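Local coordinates for CENP-V/GFA domain-containing protein (Rhodobacter sphaeroides 2.4.1, PDB 3FAC) that is of unknown function but belongs to the Gfa family, probably binds zinc and may have carbon-sulfur lyase activity, at residues Gly8-Glu13 with Ile75-Gln80. Sequence-based numbering, arbitrary orientation.
Sequences GAVEIE and IYTHHQ
CG2 of Ile12 comes obliquely to the imidazole of His78, 4.5 Å from its ND1, and CB of Thr77 lies at the ring's edge, in its plane. Trp68 stacks on the same ring and Tyr88 meets it edge-to-face, so the histidine sits among aromatic neighbours. Consistent with the beta-tent fold of the Gfa family, the contact lies in the buried interior, where the three-stranded antiparallel sheet carrying strand 11-14 packs against the five-stranded one carrying strand 76-80. The segments are joined by side-chain packing alone, with no hydrogen bonds between them; at their nearest, the CA atoms of Val10 and Thr77 are still 8.2 Å apart, and side chains bridge the gap. CG1 of Val10 meets CG2 of Thr77 at 4.2 Å, the two side chains crossing at about a right angle. CB of Val10 projects toward Thr77, and with CG1 anti to the backbone N (chi1 -165°) that methyl runs along its own strand toward the level of the threonine methyl, while Leu55 touches both Val10 and Thr77. Ile12 also packs on Ile94. Glu11 turns the other way, to a salt bridge with Arg50 of the next strand in its own sheet. Within 75-80, the buried His78 ring has a polar partner: OG1 of Thr77 and ND1 of His78, either able to donate, form a hydrogen bond of 2.9 Å.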
loop_
_atom_site.group_PDB
_atom_site.type_symbol
_atom_site.label_atom_id
_atom_site.label_comp_id
_atom_site.label_asym_id
_atom_site.label_seq_id
_atom_site.Cartn_x
_atom_site.Cartn_y
_atom_site.Cartn_z
ATOM N N GLY A 8 2.227 -6.753 13.117
ATOM C CA GLY A 8 2.363 -8.108 12.616
ATOM C C GLY A 8 1.001 -8.764 12.493
ATOM O O GLY A 8 0.888 -9.927 12.103
ATOM N N ALA A 9 -0.039 -8.006 12.827
ATOM C CA ALA A 9 -1.411 -8.497 12.760
ATOM C C ALA A 9 -1.852 -8.767 11.323
ATOM O O ALA A 9 -2.613 -9.696 11.063
ATOM C CB ALA A 9 -2.360 -7.482 13.408
ATOM N N VAL A 10 -1.365 -7.956 10.392
ATOM C CA VAL A 10 -1.752 -8.103 8.995
ATOM C C VAL A 10 -0.632 -8.630 8.096
ATOM O O VAL A 10 0.514 -8.186 8.184
ATOM C CB VAL A 10 -2.227 -6.750 8.421
ATOM C CG1 VAL A 10 -2.958 -6.970 7.117
ATOM C CG2 VAL A 10 -3.113 -6.032 9.425
ATOM N N GLU A 11 -0.971 -9.585 7.236
ATOM C CA GLU A 11 -0.004 -10.130 6.293
ATOM C C GLU A 11 -0.627 -10.310 4.920
ATOM O O GLU A 11 -1.662 -10.958 4.777
ATOM C CB GLU A 11 0.553 -11.481 6.750
ATOM C CG GLU A 11 1.580 -12.028 5.754
ATOM C CD GLU A 11 2.230 -13.326 6.192
ATOM O OE1 GLU A 11 2.730 -13.386 7.336
ATOM O OE2 GLU A 11 2.260 -14.279 5.382
ATOM N N ILE A 12 0.006 -9.734 3.909
ATOM C CA ILE A 12 -0.493 -9.863 2.553
ATOM C C ILE A 12 0.472 -10.697 1.718
ATOM O O ILE A 12 1.590 -10.998 2.147
ATOM C CB ILE A 12 -0.678 -8.483 1.886
ATOM C CG1 ILE A 12 0.650 -7.727 1.861
ATOM C CG2 ILE A 12 -1.727 -7.679 2.637
ATOM C CD1 ILE A 12 0.599 -6.434 1.072
ATOM N N GLU A 13 0.017 -11.077 0.530
ATOM C CA GLU A 13 0.804 -11.865 -0.411
ATOM C C GLU A 13 0.578 -11.151 -1.737
ATOM O O GLU A 13 -0.474 -11.310 -2.355
ATOM C CB GLU A 13 0.256 -13.293 -0.471
ATOM C CG GLU A 13 1.296 -14.374 -0.718
ATOM C CD GLU A 13 1.781 -14.425 -2.150
ATOM O OE1 GLU A 13 2.288 -13.397 -2.651
ATOM O OE2 GLU A 13 1.657 -15.502 -2.775
ATOM N N ILE A 75 -0.347 1.177 10.593
ATOM C CA ILE A 75 0.436 1.116 9.361
ATOM C C ILE A 75 -0.377 0.868 8.094
ATOM O O ILE A 75 -1.133 -0.097 7.994
ATOM C CB ILE A 75 1.527 0.030 9.451
ATOM C CG1 ILE A 75 2.503 0.365 10.585
ATOM C CG2 ILE A 75 2.250 -0.096 8.112
ATOM C CD1 ILE A 75 3.174 1.732 10.447
ATOM N N TYR A 76 -0.205 1.755 7.123
ATOM C CA TYR A 76 -0.889 1.652 5.839
ATOM C C TYR A 76 -0.324 0.475 5.036
ATOM O O TYR A 76 0.856 0.465 4.687
ATOM C CB TYR A 76 -0.700 2.967 5.071
ATOM C CG TYR A 76 -0.609 2.842 3.566
ATOM C CD1 TYR A 76 -1.698 2.400 2.810
ATOM C CD2 TYR A 76 0.554 3.219 2.893
ATOM C CE1 TYR A 76 -1.630 2.344 1.416
ATOM C CE2 TYR A 76 0.634 3.168 1.503
ATOM C CZ TYR A 76 -0.461 2.733 0.770
ATOM O OH TYR A 76 -0.391 2.713 -0.609
ATOM N N THR A 77 -1.168 -0.508 4.745
ATOM C CA THR A 77 -0.744 -1.683 3.987
ATOM C C THR A 77 -0.882 -1.491 2.478
ATOM O O THR A 77 0.112 -1.488 1.747
ATOM C CB THR A 77 -1.561 -2.943 4.383
ATOM O OG1 THR A 77 -2.961 -2.664 4.254
ATOM C CG2 THR A 77 -1.265 -3.357 5.816
ATOM N N HIS A 78 -2.118 -1.335 2.017
ATOM C CA HIS A 78 -2.396 -1.169 0.594
ATOM C C HIS A 78 -3.705 -0.416 0.375
ATOM O O HIS A 78 -4.444 -0.150 1.322
ATOM C CB HIS A 78 -2.503 -2.540 -0.075
ATOM C CG HIS A 78 -3.667 -3.352 0.408
ATOM N ND1 HIS A 78 -3.781 -3.788 1.710
ATOM C CD2 HIS A 78 -4.783 -3.777 -0.230
ATOM C CE1 HIS A 78 -4.916 -4.447 1.854
ATOM N NE2 HIS A 78 -5.544 -4.455 0.691
ATOM N N HIS A 79 -3.988 -0.085 -0.882
ATOM C CA HIS A 79 -5.217 0.617 -1.233
ATOM C C HIS A 79 -5.588 0.382 -2.690
ATOM O O HIS A 79 -4.734 0.073 -3.518
ATOM C CB HIS A 79 -5.072 2.123 -0.998
ATOM C CG HIS A 79 -4.147 2.799 -1.961
ATOM N ND1 HIS A 79 -2.776 2.718 -1.860
ATOM C CD2 HIS A 79 -4.400 3.566 -3.049
ATOM C CE1 HIS A 79 -2.223 3.408 -2.842
ATOM N NE2 HIS A 79 -3.187 3.931 -3.578
ATOM N N GLN A 80 -6.872 0.527 -2.996
ATOM C CA GLN A 80 -7.351 0.349 -4.357
ATOM C C GLN A 80 -7.402 1.717 -5.023
ATOM O O GLN A 80 -8.335 2.489 -4.802
ATOM C CB GLN A 80 -8.744 -0.284 -4.356
ATOM C CG GLN A 80 -9.324 -0.500 -5.745
ATOM C CD GLN A 80 -10.709 -1.117 -5.710
ATOM O OE1 GLN A 80 -10.894 -2.228 -5.209
ATOM N NE2 GLN A 80 -11.692 -0.395 -6.242
#